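Local coordinates for hypothetical protein Atu2144 (Agrobacterium tumefaciens, PDB 2ODF), which is of unknown function but belongs to the N-formylglutamate amidohydrolase family, so it probably hydrolyses an N-acylated amino acid or a related amide, at residues A[171-175]-A[206-211]; A[147-152]-A[219-223]; A[152-158]-A[223-229]; A[86-92]-A[122-127]. All blocks are in the same frame, centred on the assembly; numbering follows the deposited sequence.

How the contacts relate
Contacts 2 and 3 are two halves of one parallel strand pair, 149-156 with 220-227, and meet at Thr-152 and Met-223. Both are buried in the middle of the mixed sheet, but contact 2 is almost wholly aliphatic and backbone-bonded, whereas contact 3 has one polar and aromatic face. Contact 1, only partly buried, joins the strand beside 220-227 in the sheet, 169-172, to helix 208-213 through a carboxylate-centred polar cluster; Leu-172 N probably donates to Met-223 O at 2.8 Å. Contact 4 is buried too, yet lies off the sheet, where a loop packs on helix 116-143; Tyr-127 OH and His-208 NE2, 2.8 Å apart, tie it to contact 1.

Contact 1 of 4, residues A[171-175]-A[206-211]; sequences ILHDN and VTHTLR
Segment 171-175 leaves strand 169-172 and stays extended, though no longer strand, through His-173 and Asp-174 (phi/psi -105/-138). Segment 206-211 is a short loop entering helix 208-213, with Thr-207 at the N-cap position and Arg-211 N bonded to Thr-207 O at 2.9 Å. The backbones come closest at Asp-174 and Thr-207, CA to CA 6.4 Å. Asp-174, chi1 t, points toward the helix start, and its OD2 accepts from Thr-207 OG1 at 2.6 Å and from Arg-211 NE at 2.7 Å, the latter a salt bridge; a weak bond from Arg-211 NH2 to Asp-174 OD2 spans 3.1 Å. Asp-174 OD1 takes Asn-175 N at 2.7 Å. Beside this polar cluster, Leu-172 CD2 packs on Val-206 CG2 at 4.0 Å, and Leu-210 CD1 sits 4.2 Å from His-173 CA. Arg-211 NH1 also pairs with Glu-116 of the second subunit. One carboxylate oxygen thus gathers a hydroxyl and a guanidinium, fastening the first helical turn to the strand end and holding an arginine that bridges the dimer interface.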
loop_
_atom_site.group_PDB
_atom_site.type_symbol
_atom_site.label_atom_id
_atom_site.label_comp_id
_atom_site.label_asym_id
_atom_site.label_seq_id
_atom_site.Cartn_x
_atom_site.Cartn_y
_atom_site.Cartn_z
ATOM N N ILE A 171 -27.961 7.444 -0.994
ATOM C CA ILE A 171 -27.876 5.989 -1.030
ATOM C C ILE A 171 -26.908 5.678 -2.186
ATOM O O ILE A 171 -27.252 5.767 -3.363
ATOM C CB ILE A 171 -29.271 5.316 -1.225
ATOM C CG1 ILE A 171 -30.236 5.752 -0.119
ATOM C CG2 ILE A 171 -29.133 3.762 -1.319
ATOM C CD1 ILE A 171 -29.836 5.319 1.301
ATOM N N LEU A 172 -25.679 5.334 -1.834
ATOM C CA LEU A 172 -24.617 5.175 -2.827
ATOM C C LEU A 172 -24.313 3.704 -3.100
ATOM O O LEU A 172 -24.392 2.843 -2.210
ATOM C CB LEU A 172 -23.364 5.915 -2.389
ATOM C CG LEU A 172 -23.320 7.412 -2.713
ATOM C CD1 LEU A 172 -24.509 8.153 -2.141
ATOM C CD2 LEU A 172 -22.046 7.973 -2.169
ATOM N N HIS A 173 -23.974 3.405 -4.343
ATOM C CA HIS A 173 -23.688 2.032 -4.716
ATOM C C HIS A 173 -22.836 2.026 -5.961
ATOM O O HIS A 173 -22.768 3.021 -6.665
ATOM C CB HIS A 173 -24.989 1.257 -4.928
ATOM C CG HIS A 173 -25.812 1.761 -6.070
ATOM N ND1 HIS A 173 -25.598 1.359 -7.370
ATOM C CD2 HIS A 173 -26.852 2.628 -6.108
ATOM C CE1 HIS A 173 -26.457 1.969 -8.166
ATOM N NE2 HIS A 173 -27.239 2.736 -7.421
ATOM N N ASP A 174 -22.170 0.898 -6.192
ATOM C CA ASP A 174 -21.374 0.657 -7.390
ATOM C C ASP A 174 -22.175 -0.307 -8.295
ATOM O O ASP A 174 -23.413 -0.181 -8.408
ATOM C CB ASP A 174 -19.993 0.124 -6.968
ATOM C CG ASP A 174 -18.933 0.306 -8.064
ATOM O OD1 ASP A 174 -18.923 -0.484 -9.040
ATOM O OD2 ASP A 174 -18.129 1.251 -7.951
ATOM N N ASN A 175 -21.516 -1.293 -8.893
ATOM C CA ASN A 175 -22.161 -2.158 -9.892
ATOM C C ASN A 175 -23.180 -3.153 -9.329
ATOM O O ASN A 175 -23.830 -3.894 -10.095
ATOM C CB ASN A 175 -21.103 -2.852 -10.788
ATOM C CG ASN A 175 -20.213 -3.890 -10.047
ATOM O OD1 ASN A 175 -20.618 -4.525 -9.046
ATOM N ND2 ASN A 175 -18.991 -4.095 -10.587
ATOM N N VAL A 206 -15.758 7.493 -4.988
ATOM C CA VAL A 206 -16.092 7.329 -3.578
ATOM C C VAL A 206 -16.572 5.916 -3.207
ATOM O O VAL A 206 -16.933 5.705 -2.064
ATOM C CB VAL A 206 -17.169 8.361 -3.140
ATOM C CG1 VAL A 206 -16.616 9.762 -3.270
ATOM C CG2 VAL A 206 -18.475 8.192 -3.953
ATOM N N THR A 207 -16.571 4.968 -4.144
ATOM C CA THR A 207 -16.992 3.596 -3.818
ATOM C C THR A 207 -15.815 2.610 -3.695
ATOM O O THR A 207 -16.000 1.408 -3.811
ATOM C CB THR A 207 -18.028 3.048 -4.815
ATOM O OG1 THR A 207 -17.430 2.958 -6.114
ATOM C CG2 THR A 207 -19.247 3.962 -4.840
ATOM N N HIS A 208 -14.613 3.114 -3.390
ATOM C CA HIS A 208 -13.420 2.244 -3.255
ATOM C C HIS A 208 -13.616 1.105 -2.283
ATOM O O HIS A 208 -13.386 -0.067 -2.606
ATOM C CB HIS A 208 -12.215 3.106 -2.817
ATOM C CG HIS A 208 -10.923 2.358 -2.766
ATOM N ND1 HIS A 208 -10.482 1.559 -3.797
ATOM C CD2 HIS A 208 -9.985 2.277 -1.798
ATOM C CE1 HIS A 208 -9.310 1.037 -3.467
ATOM N NE2 HIS A 208 -8.982 1.477 -2.265
ATOM N N THR A 209 -14.016 1.423 -1.057
ATOM C CA THR A 209 -14.236 0.411 -0.025
ATOM C C THR A 209 -15.235 -0.700 -0.464
ATOM O O THR A 209 -15.034 -1.886 -0.187
ATOM C CB THR A 209 -14.665 1.108 1.295
ATOM O OG1 THR A 209 -13.574 1.953 1.750
ATOM C CG2 THR A 209 -15.047 0.088 2.341
ATOM N N LEU A 210 -16.309 -0.309 -1.132
ATOM C CA LEU A 210 -17.260 -1.265 -1.703
ATOM C C LEU A 210 -16.556 -2.155 -2.776
ATOM O O LEU A 210 -16.718 -3.382 -2.789
ATOM C CB LEU A 210 -18.442 -0.526 -2.335
ATOM C CG LEU A 210 -19.237 0.440 -1.423
ATOM C CD1 LEU A 210 -20.402 1.104 -2.194
ATOM C CD2 LEU A 210 -19.688 -0.315 -0.153
ATOM N N ARG A 211 -15.773 -1.525 -3.636
ATOM C CA ARG A 211 -14.993 -2.237 -4.655
ATOM C C ARG A 211 -14.004 -3.235 -4.047
ATOM O O ARG A 211 -13.806 -4.309 -4.619
ATOM C CB ARG A 211 -14.267 -1.285 -5.608
ATOM C CG ARG A 211 -15.188 -0.472 -6.493
ATOM C CD ARG A 211 -14.462 0.442 -7.456
ATOM N NE ARG A 211 -15.444 1.107 -8.310
ATOM C CZ ARG A 211 -15.162 2.080 -9.161
ATOM N NH1 ARG A 211 -13.910 2.498 -9.319
ATOM N NH2 ARG A 211 -16.147 2.627 -9.870
#

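Contact 2 of 4, residues A[147-152]-A[219-223]; sequences KVVVVT and LLNVM
Two neighbouring parallel strands at the centre of an alpha/beta fold, 149-156 and 220-227, meet here along their N-terminal halves. Their local axes run 4.6 Å apart at closest, 4° from parallel, with Val-150 opposite Asn-221 (CA to CA 4.5 Å), Val-151 opposite Val-222 (5.1 Å) and Thr-152 opposite Met-223 (4.7 Å). Leu-220, Val-150 and Leu-219 bury the most surface. Leu-220 contributes its carbonyl as well as its side chain: Val-150 N donates to Leu-220 O at 2.9 Å, while Leu-220 CB lies 4.1 Å from Val-149 CG1 and Leu-220 CD1 reaches Lys-147 CE at 4.0 Å. Val-150 O accepts from Val-222 N at 3.0 Å, so Val-150 bonds to both neighbours of Asn-221, the parallel pattern, and Thr-152 N donates to Val-222 O at 3.0 Å. Leu-219 (chi1 m, chi2 t) sets its CD1 3.9 Å from Val-150 CG2 and 4.0 Å from Val-148 CG1, on the side where helix 116-143 packs through Ile-138. The face bearing Val-149, Val-151 and Val-222 is met by helix 178-186; there Val-151 CG1 and Val-222 CG1 are 4.0 Å apart. At the N-terminal end of the pair, where the backbones stand farther apart, water 1 spans them, donating to Val-148 O at 2.6 Å and accepting from Leu-220 N at 2.9 Å.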
loop_
_atom_site.group_PDB
_atom_site.type_symbol
_atom_site.label_atom_id
_atom_site.label_comp_id
_atom_site.label_asym_id
_atom_site.label_seq_id
_atom_site.Cartn_x
_atom_site.Cartn_y
_atom_site.Cartn_z
ATOM N N LYS A 147 -24.160 -14.536 6.668
ATOM C CA LYS A 147 -24.436 -13.435 5.767
ATOM C C LYS A 147 -23.609 -12.209 6.197
ATOM O O LYS A 147 -23.420 -11.965 7.392
ATOM C CB LYS A 147 -25.935 -13.158 5.798
ATOM C CG LYS A 147 -26.486 -12.106 4.820
ATOM C CD LYS A 147 -27.992 -11.944 5.071
ATOM C CE LYS A 147 -28.656 -10.918 4.194
ATOM N NZ LYS A 147 -30.054 -10.608 4.646
ATOM N N VAL A 148 -23.038 -11.508 5.218
ATOM C CA VAL A 148 -22.352 -10.226 5.447
ATOM C C VAL A 148 -22.958 -9.159 4.551
ATOM O O VAL A 148 -23.120 -9.378 3.349
ATOM C CB VAL A 148 -20.855 -10.286 5.125
ATOM C CG1 VAL A 148 -20.234 -8.922 5.407
ATOM C CG2 VAL A 148 -20.162 -11.411 5.917
ATOM N N VAL A 149 -23.357 -8.043 5.151
ATOM C CA VAL A 149 -23.931 -6.916 4.433
ATOM C C VAL A 149 -23.005 -5.734 4.759
ATOM O O VAL A 149 -22.877 -5.317 5.923
ATOM C CB VAL A 149 -25.391 -6.586 4.859
ATOM C CG1 VAL A 149 -25.916 -5.330 4.120
ATOM C CG2 VAL A 149 -26.372 -7.792 4.656
ATOM N N VAL A 150 -22.327 -5.225 3.737
ATOM C CA VAL A 150 -21.283 -4.211 3.957
ATOM C C VAL A 150 -21.916 -2.850 3.879
ATOM O O VAL A 150 -22.424 -2.458 2.842
ATOM C CB VAL A 150 -20.126 -4.352 2.933
ATOM C CG1 VAL A 150 -19.017 -3.254 3.157
ATOM C CG2 VAL A 150 -19.544 -5.762 3.019
ATOM N N VAL A 151 -21.850 -2.102 4.975
ATOM C CA VAL A 151 -22.526 -0.814 5.028
ATOM C C VAL A 151 -21.511 0.205 5.482
ATOM O O VAL A 151 -21.013 0.105 6.596
ATOM C CB VAL A 151 -23.714 -0.824 6.020
ATOM C CG1 VAL A 151 -24.356 0.587 6.083
ATOM C CG2 VAL A 151 -24.747 -1.913 5.638
ATOM N N THR A 152 -21.190 1.167 4.625
ATOM C CA THR A 152 -20.303 2.265 5.018
ATOM C C THR A 152 -21.102 3.536 5.366
ATOM O O THR A 152 -22.162 3.829 4.784
ATOM C CB THR A 152 -19.231 2.559 3.954
ATOM O OG1 THR A 152 -19.785 3.322 2.890
ATOM C CG2 THR A 152 -18.665 1.273 3.345
ATOM N N LEU A 219 -21.416 -9.565 -2.077
ATOM C CA LEU A 219 -22.098 -9.235 -0.848
ATOM C C LEU A 219 -23.016 -8.029 -1.048
ATOM O O LEU A 219 -22.663 -7.072 -1.758
ATOM C CB LEU A 219 -21.056 -8.885 0.234
ATOM C CG LEU A 219 -19.969 -9.889 0.573
ATOM C CD1 LEU A 219 -18.998 -9.332 1.650
ATOM C CD2 LEU A 219 -20.537 -11.217 1.017
ATOM N N LEU A 220 -24.181 -8.072 -0.406
ATOM C CA LEU A 220 -25.051 -6.920 -0.374
ATOM C C LEU A 220 -24.266 -5.773 0.256
ATOM O O LEU A 220 -23.455 -5.967 1.181
ATOM C CB LEU A 220 -26.319 -7.207 0.442
ATOM C CG LEU A 220 -27.349 -8.212 -0.103
ATOM C CD1 LEU A 220 -28.434 -8.566 0.934
ATOM C CD2 LEU A 220 -27.995 -7.678 -1.378
ATOM N N ASN A 221 -24.509 -4.571 -0.228
ATOM C CA ASN A 221 -23.741 -3.451 0.238
ATOM C C ASN A 221 -24.369 -2.129 -0.086
ATOM O O ASN A 221 -25.127 -2.005 -1.018
ATOM C CB ASN A 221 -22.332 -3.504 -0.370
ATOM C CG ASN A 221 -22.340 -3.401 -1.862
ATOM O OD1 ASN A 221 -22.614 -4.392 -2.590
ATOM N ND2 ASN A 221 -22.018 -2.221 -2.351
ATOM N N VAL A 222 -24.009 -1.129 0.685
ATOM C CA VAL A 222 -24.434 0.222 0.390
ATOM C C VAL A 222 -23.511 1.192 1.111
ATOM O O VAL A 222 -22.915 0.891 2.133
ATOM C CB VAL A 222 -25.925 0.458 0.832
ATOM C CG1 VAL A 222 -26.031 0.508 2.404
ATOM C CG2 VAL A 222 -26.492 1.718 0.220
ATOM N N MET A 223 -23.429 2.387 0.572
ATOM C CA MET A 223 -22.724 3.474 1.215
ATOM C C MET A 223 -23.762 4.532 1.506
ATOM O O MET A 223 -24.521 4.910 0.628
ATOM C CB MET A 223 -21.637 3.971 0.256
ATOM C CG MET A 223 -20.942 5.280 0.590
ATOM S SD MET A 223 -19.525 5.671 -0.495
ATOM C CE MET A 223 -19.278 7.287 0.079
HETATM O O HOH W 1 -24.707 -10.211 1.408
#

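Contact 3 of 4, residues A[152-158]-A[223-229]; sequences TIHSFTP and MIEIRND
Strand 149-156 runs parallel to 220-227 in this half of the central sheet, the local axes 4.3 Å apart at closest and crossing at -30°. At Thr-152, paired with Met-223, the carbonyl O accepts from Ile-224 N at 2.9 Å. Ile-153 turns to the opposite face, where its CD1 meets Ile-224 CD1 at 4.0 Å under helix 62-73. His-154 N donates to Ile-224 O at 2.8 Å and His-154 O accepts from Ile-226 N at 3.0 Å; Met-223 CE sits over the imidazole face, 3.7 Å from its centroid, a CH-pi contact. Ser-155 pairs with Ile-226; its OG bonds to Pro-60 O and to water 2, which also accepts from Asn-228 ND2 at 2.9 Å. Phe-156 (chi1 p) donates its N to Ile-226 O at 3.0 Å and lays its ring against Arg-227, whose CB is 3.9 Å from the ring centroid; Glu-225 OE1 lies at the ring edge, 3.3 Å from Phe-156 CD1, and Phe-156 O takes Asn-228 N at 2.7 Å. Water 4 joins Thr-157 OG1 (2.9 Å) to Asn-228 ND2 (3.0 Å). Pro-158 CB lies 4.0 Å from Arg-227 CD, beside the salt bridge of Arg-227 NE to Asp-229 OD1 at 2.7 Å. One face is thus mainly aliphatic against helix 62-73, the other polar and aromatic; past the last backbone bond, waters 2 and 4 on Asn-228 ND2 hold the strand ends together.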
loop_
_atom_site.group_PDB
_atom_site.type_symbol
_atom_site.label_atom_id
_atom_site.label_comp_id
_atom_site.label_asym_id
_atom_site.label_seq_id
_atom_site.Cartn_x
_atom_site.Cartn_y
_atom_site.Cartn_z
ATOM N N THR A 152 -21.190 1.167 4.625
ATOM C CA THR A 152 -20.303 2.265 5.018
ATOM C C THR A 152 -21.102 3.536 5.366
ATOM O O THR A 152 -22.162 3.829 4.784
ATOM C CB THR A 152 -19.231 2.559 3.954
ATOM O OG1 THR A 152 -19.785 3.322 2.890
ATOM C CG2 THR A 152 -18.665 1.273 3.345
ATOM N N ILE A 153 -20.583 4.274 6.342
ATOM C CA ILE A 153 -21.276 5.446 6.892
ATOM C C ILE A 153 -20.422 6.690 6.739
ATOM O O ILE A 153 -19.289 6.756 7.248
ATOM C CB ILE A 153 -21.595 5.262 8.415
ATOM C CG1 ILE A 153 -22.370 3.965 8.686
ATOM C CG2 ILE A 153 -22.291 6.482 8.978
ATOM C CD1 ILE A 153 -23.744 3.858 8.030
ATOM N N HIS A 154 -20.989 7.688 6.069
ATOM C CA HIS A 154 -20.312 8.930 5.738
ATOM C C HIS A 154 -21.232 10.126 6.042
ATOM O O HIS A 154 -22.472 9.982 6.086
ATOM C CB HIS A 154 -19.971 8.988 4.247
ATOM C CG HIS A 154 -18.827 8.109 3.842
ATOM N ND1 HIS A 154 -18.906 6.732 3.839
ATOM C CD2 HIS A 154 -17.573 8.417 3.435
ATOM C CE1 HIS A 154 -17.752 6.234 3.420
ATOM N NE2 HIS A 154 -16.924 7.236 3.185
ATOM N N SER A 155 -20.630 11.298 6.220
ATOM C CA SER A 155 -21.382 12.552 6.209
ATOM C C SER A 155 -20.760 13.514 5.232
ATOM O O SER A 155 -19.571 13.381 4.837
ATOM C CB SER A 155 -21.537 13.191 7.625
ATOM O OG SER A 155 -20.336 13.754 8.134
ATOM N N PHE A 156 -21.578 14.470 4.810
ATOM C CA PHE A 156 -21.180 15.443 3.829
ATOM C C PHE A 156 -21.630 16.828 4.236
ATOM O O PHE A 156 -22.594 17.015 4.975
ATOM C CB PHE A 156 -21.659 15.083 2.405
ATOM C CG PHE A 156 -23.165 15.042 2.234
ATOM C CD1 PHE A 156 -23.881 13.891 2.525
ATOM C CD2 PHE A 156 -23.855 16.146 1.735
ATOM C CE1 PHE A 156 -25.289 13.845 2.345
ATOM C CE2 PHE A 156 -25.267 16.103 1.558
ATOM C CZ PHE A 156 -25.957 14.930 1.847
ATOM N N THR A 157 -20.865 17.793 3.766
ATOM C CA THR A 157 -21.047 19.190 4.105
ATOM C C THR A 157 -22.260 19.783 3.344
ATOM O O THR A 157 -22.484 19.480 2.178
ATOM C CB THR A 157 -19.728 19.925 3.805
ATOM O OG1 THR A 157 -19.652 21.122 4.578
ATOM C CG2 THR A 157 -19.611 20.216 2.345
ATOM N N PRO A 158 -23.085 20.598 4.026
ATOM C CA PRO A 158 -24.259 21.162 3.343
ATOM C C PRO A 158 -23.974 22.132 2.189
ATOM O O PRO A 158 -24.773 22.213 1.280
ATOM C CB PRO A 158 -25.013 21.901 4.455
ATOM C CG PRO A 158 -24.421 21.475 5.731
ATOM C CD PRO A 158 -23.034 20.964 5.456
ATOM N N MET A 223 -23.429 2.387 0.572
ATOM C CA MET A 223 -22.724 3.474 1.215
ATOM C C MET A 223 -23.762 4.532 1.506
ATOM O O MET A 223 -24.521 4.910 0.628
ATOM C CB MET A 223 -21.637 3.971 0.256
ATOM C CG MET A 223 -20.942 5.280 0.590
ATOM S SD MET A 223 -19.525 5.671 -0.495
ATOM C CE MET A 223 -19.278 7.287 0.079
ATOM N N ILE A 224 -23.821 4.960 2.761
ATOM C CA ILE A 224 -24.801 5.909 3.220
ATOM C C ILE A 224 -24.113 7.256 3.496
ATOM O O ILE A 224 -23.171 7.339 4.279
ATOM C CB ILE A 224 -25.537 5.397 4.526
ATOM C CG1 ILE A 224 -26.300 4.122 4.250
ATOM C CG2 ILE A 224 -26.516 6.425 5.043
ATOM C CD1 ILE A 224 -26.778 3.458 5.449
ATOM N N GLU A 225 -24.626 8.293 2.857
ATOM C CA GLU A 225 -24.199 9.667 3.046
ATOM C C GLU A 225 -25.299 10.433 3.795
ATOM O O GLU A 225 -26.459 10.382 3.401
ATOM C CB GLU A 225 -23.990 10.310 1.680
ATOM C CG GLU A 225 -22.661 10.028 1.051
ATOM C CD GLU A 225 -21.544 10.852 1.598
ATOM O OE1 GLU A 225 -21.654 11.412 2.697
ATOM O OE2 GLU A 225 -20.508 10.912 0.927
ATOM N N ILE A 226 -24.922 11.137 4.857
ATOM C CA ILE A 226 -25.838 11.936 5.660
ATOM C C ILE A 226 -25.346 13.370 5.676
ATOM O O ILE A 226 -24.192 13.632 6.040
ATOM C CB ILE A 226 -25.874 11.409 7.087
ATOM C CG1 ILE A 226 -26.175 9.908 7.104
ATOM C CG2 ILE A 226 -26.863 12.201 7.954
ATOM C CD1 ILE A 226 -25.775 9.262 8.406
ATOM N N ARG A 227 -26.198 14.333 5.327
ATOM C CA ARG A 227 -25.772 15.731 5.369
ATOM C C ARG A 227 -25.462 16.111 6.825
ATOM O O ARG A 227 -26.263 15.844 7.726
ATOM C CB ARG A 227 -26.823 16.641 4.730
ATOM C CG ARG A 227 -26.272 17.965 4.238
ATOM C CD ARG A 227 -27.372 18.834 3.642
ATOM N NE ARG A 227 -28.352 19.211 4.670
ATOM C CZ ARG A 227 -29.630 19.528 4.451
ATOM N NH1 ARG A 227 -30.146 19.537 3.236
ATOM N NH2 ARG A 227 -30.397 19.838 5.484
ATOM N N ASN A 228 -24.297 16.722 7.079
ATOM C CA ASN A 228 -23.762 16.662 8.450
ATOM C C ASN A 228 -24.531 17.512 9.467
ATOM O O ASN A 228 -24.484 17.228 10.648
ATOM C CB ASN A 228 -22.228 16.879 8.527
ATOM C CG ASN A 228 -21.801 18.304 8.278
ATOM O OD1 ASN A 228 -22.460 19.240 8.733
ATOM N ND2 ASN A 228 -20.642 18.488 7.574
ATOM N N ASP A 229 -25.261 18.521 8.992
ATOM C CA ASP A 229 -26.141 19.323 9.871
ATOM C C ASP A 229 -27.266 18.527 10.524
ATOM O O ASP A 229 -27.784 18.922 11.572
ATOM C CB ASP A 229 -26.722 20.531 9.114
ATOM C CG ASP A 229 -27.579 20.129 7.947
ATOM O OD1 ASP A 229 -27.050 19.501 7.021
ATOM O OD2 ASP A 229 -28.786 20.456 7.942
HETATM O O HOH W 2 -19.281 16.121 6.576
HETATM O O HOH W 3 -18.559 12.976 2.566
HETATM O O HOH W 4 -19.299 21.213 7.450
#

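Contact 4 of 4, residues A[86-92]-A[122-127]; sequences VYDCNRP and RTSALY
A wider pi-type turn at 123-127 interrupts helix 116-143 where Tyr-127 meets loop 86-92: the alpha-type bond Tyr-127 N to Thr-123 O stretches to a weak 3.3 Å, whereas Leu-126 N to Arg-122 O stays at 3.0 Å. The loop makes a type I turn, Asp-88 to Arg-91 (Arg-91 N to Asp-88 O 2.9 Å), and an Asx turn, Asp-88 OD1 accepting from Asn-90 N at 3.0 Å. Cys-89 CA and Tyr-127 CA are 5.4 Å apart. Both tyrosines have chi1 t; their rings, planes at 30°, are slid apart and barely overlap, centroids 4.8 Å apart, with Tyr-127 CB in CH-pi contact 3.6 Å from the Tyr-87 centroid. Tyr-87 OH donates to Arg-91 O at 2.9 Å. Val-86 CG1 touches Leu-126 CD1 at 3.5 Å, and Arg-122 NH1 donates to Val-86 O at 2.9 Å, its NE salt-bridged to Glu-118. Helix 116-143 thus meets the loop after strand 77-80, alongside helix 208-213, where His-208 NE2 is hydrogen-bonded to Tyr-127 OH, and Phe-120 of the second subunit.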
loop_
_atom_site.group_PDB
_atom_site.type_symbol
_atom_site.label_atom_id
_atom_site.label_comp_id
_atom_site.label_asym_id
_atom_site.label_seq_id
_atom_site.Cartn_x
_atom_site.Cartn_y
_atom_site.Cartn_z
ATOM N N VAL A 86 -4.430 12.577 6.465
ATOM C CA VAL A 86 -3.184 11.845 6.405
ATOM C C VAL A 86 -3.270 10.738 5.338
ATOM O O VAL A 86 -2.408 10.619 4.465
ATOM C CB VAL A 86 -2.770 11.277 7.785
ATOM C CG1 VAL A 86 -1.404 10.561 7.675
ATOM C CG2 VAL A 86 -2.657 12.424 8.803
ATOM N N TYR A 87 -4.344 9.961 5.382
ATOM C CA TYR A 87 -4.617 8.979 4.333
ATOM C C TYR A 87 -6.128 8.772 4.281
ATOM O O TYR A 87 -6.740 8.385 5.297
ATOM C CB TYR A 87 -3.882 7.625 4.543
ATOM C CG TYR A 87 -3.960 6.789 3.284
ATOM C CD1 TYR A 87 -5.183 6.280 2.846
ATOM C CD2 TYR A 87 -2.848 6.577 2.476
ATOM C CE1 TYR A 87 -5.288 5.580 1.655
ATOM C CE2 TYR A 87 -2.954 5.859 1.287
ATOM C CZ TYR A 87 -4.196 5.378 0.873
ATOM O OH TYR A 87 -4.364 4.686 -0.325
ATOM N N ASP A 88 -6.722 9.026 3.116
ATOM C CA ASP A 88 -8.151 8.792 2.907
ATOM C C ASP A 88 -8.344 7.320 2.579
ATOM O O ASP A 88 -8.100 6.883 1.460
ATOM C CB ASP A 88 -8.712 9.680 1.787
ATOM C CG ASP A 88 -10.235 9.611 1.696
ATOM O OD1 ASP A 88 -10.819 8.598 2.156
ATOM O OD2 ASP A 88 -10.839 10.572 1.180
ATOM N N CYS A 89 -8.764 6.552 3.579
ATOM C CA CYS A 89 -8.859 5.100 3.418
ATOM C C CYS A 89 -9.927 4.665 2.415
ATOM O O CYS A 89 -9.980 3.492 2.049
ATOM C CB CYS A 89 -9.062 4.440 4.758
ATOM S SG CYS A 89 -7.573 4.399 5.718
ATOM N N ASN A 90 -10.761 5.595 1.960
ATOM C CA ASN A 90 -11.698 5.308 0.878
ATOM C C ASN A 90 -11.089 5.654 -0.485
ATOM O O ASN A 90 -11.817 5.898 -1.421
ATOM C CB ASN A 90 -13.021 6.091 1.062
ATOM C CG ASN A 90 -14.173 5.522 0.213
ATOM O OD1 ASN A 90 -14.169 4.354 -0.155
ATOM N ND2 ASN A 90 -15.169 6.345 -0.056
ATOM N N ARG A 91 -9.758 5.682 -0.579
ATOM C CA ARG A 91 -9.043 5.930 -1.839
ATOM C C ARG A 91 -7.825 5.000 -1.965
ATOM O O ARG A 91 -7.144 4.766 -0.974
ATOM C CB ARG A 91 -8.528 7.352 -1.887
ATOM C CG ARG A 91 -9.621 8.409 -1.909
ATOM C CD ARG A 91 -10.465 8.410 -3.168
ATOM N NE ARG A 91 -11.374 9.540 -3.058
ATOM C CZ ARG A 91 -11.870 10.261 -4.056
ATOM N NH1 ARG A 91 -11.576 10.032 -5.330
ATOM N NH2 ARG A 91 -12.677 11.273 -3.744
ATOM N N PRO A 92 -7.554 4.475 -3.172
ATOM C CA PRO A 92 -6.338 3.705 -3.360
ATOM C C PRO A 92 -5.111 4.635 -3.429
ATOM O O PRO A 92 -5.261 5.840 -3.718
ATOM C CB PRO A 92 -6.595 2.995 -4.700
ATOM C CG PRO A 92 -7.497 3.901 -5.427
ATOM C CD PRO A 92 -8.355 4.530 -4.402
ATOM N N ARG A 122 2.539 6.126 5.149
ATOM C CA ARG A 122 1.097 6.301 5.366
ATOM C C ARG A 122 0.301 5.127 4.847
ATOM O O ARG A 122 -0.632 4.687 5.475
ATOM C CB ARG A 122 0.630 7.569 4.680
ATOM C CG ARG A 122 1.304 8.803 5.232
ATOM C CD ARG A 122 0.729 9.997 4.589
ATOM N NE ARG A 122 1.407 11.234 4.952
ATOM C CZ ARG A 122 0.902 12.448 4.747
ATOM N NH1 ARG A 122 -0.321 12.594 4.239
ATOM N NH2 ARG A 122 1.622 13.523 5.057
ATOM N N THR A 123 0.668 4.630 3.671
ATOM C CA THR A 123 -0.000 3.484 3.084
ATOM C C THR A 123 0.090 2.240 3.978
ATOM O O THR A 123 -0.890 1.506 4.164
ATOM C CB THR A 123 0.581 3.176 1.670
ATOM O OG1 THR A 123 0.450 4.324 0.805
ATOM C CG2 THR A 123 -0.111 2.012 1.057
ATOM N N SER A 124 1.262 2.031 4.562
ATOM C CA SER A 124 1.539 0.868 5.397
ATOM C C SER A 124 0.875 0.907 6.756
ATOM O O SER A 124 0.530 -0.135 7.286
ATOM C CB SER A 124 3.046 0.740 5.654
ATOM O OG SER A 124 3.291 -0.363 6.497
ATOM N N ALA A 125 0.779 2.098 7.318
ATOM C CA ALA A 125 0.370 2.311 8.711
ATOM C C ALA A 125 -1.131 2.522 8.851
ATOM O O ALA A 125 -1.711 2.107 9.858
ATOM C CB ALA A 125 1.099 3.494 9.293
ATOM N N LEU A 126 -1.742 3.173 7.851
ATOM C CA LEU A 126 -3.151 3.535 7.897
ATOM C C LEU A 126 -4.018 2.750 6.947
ATOM O O LEU A 126 -5.012 2.223 7.381
ATOM C CB LEU A 126 -3.347 5.021 7.639
ATOM C CG LEU A 126 -2.780 5.950 8.727
ATOM C CD1 LEU A 126 -2.875 7.388 8.227
ATOM C CD2 LEU A 126 -3.454 5.761 10.131
ATOM N N TYR A 127 -3.636 2.653 5.666
ATOM C CA TYR A 127 -4.532 2.142 4.637
ATOM C C TYR A 127 -4.586 0.626 4.630
ATOM O O TYR A 127 -5.679 0.035 4.683
ATOM C CB TYR A 127 -4.097 2.710 3.268
ATOM C CG TYR A 127 -4.785 2.149 2.054
ATOM C CD1 TYR A 127 -6.096 2.492 1.728
ATOM C CD2 TYR A 127 -4.095 1.302 1.182
ATOM C CE1 TYR A 127 -6.698 1.989 0.555
ATOM C CE2 TYR A 127 -4.675 0.831 0.037
ATOM C CZ TYR A 127 -5.962 1.151 -0.277
ATOM O OH TYR A 127 -6.488 0.610 -1.433
#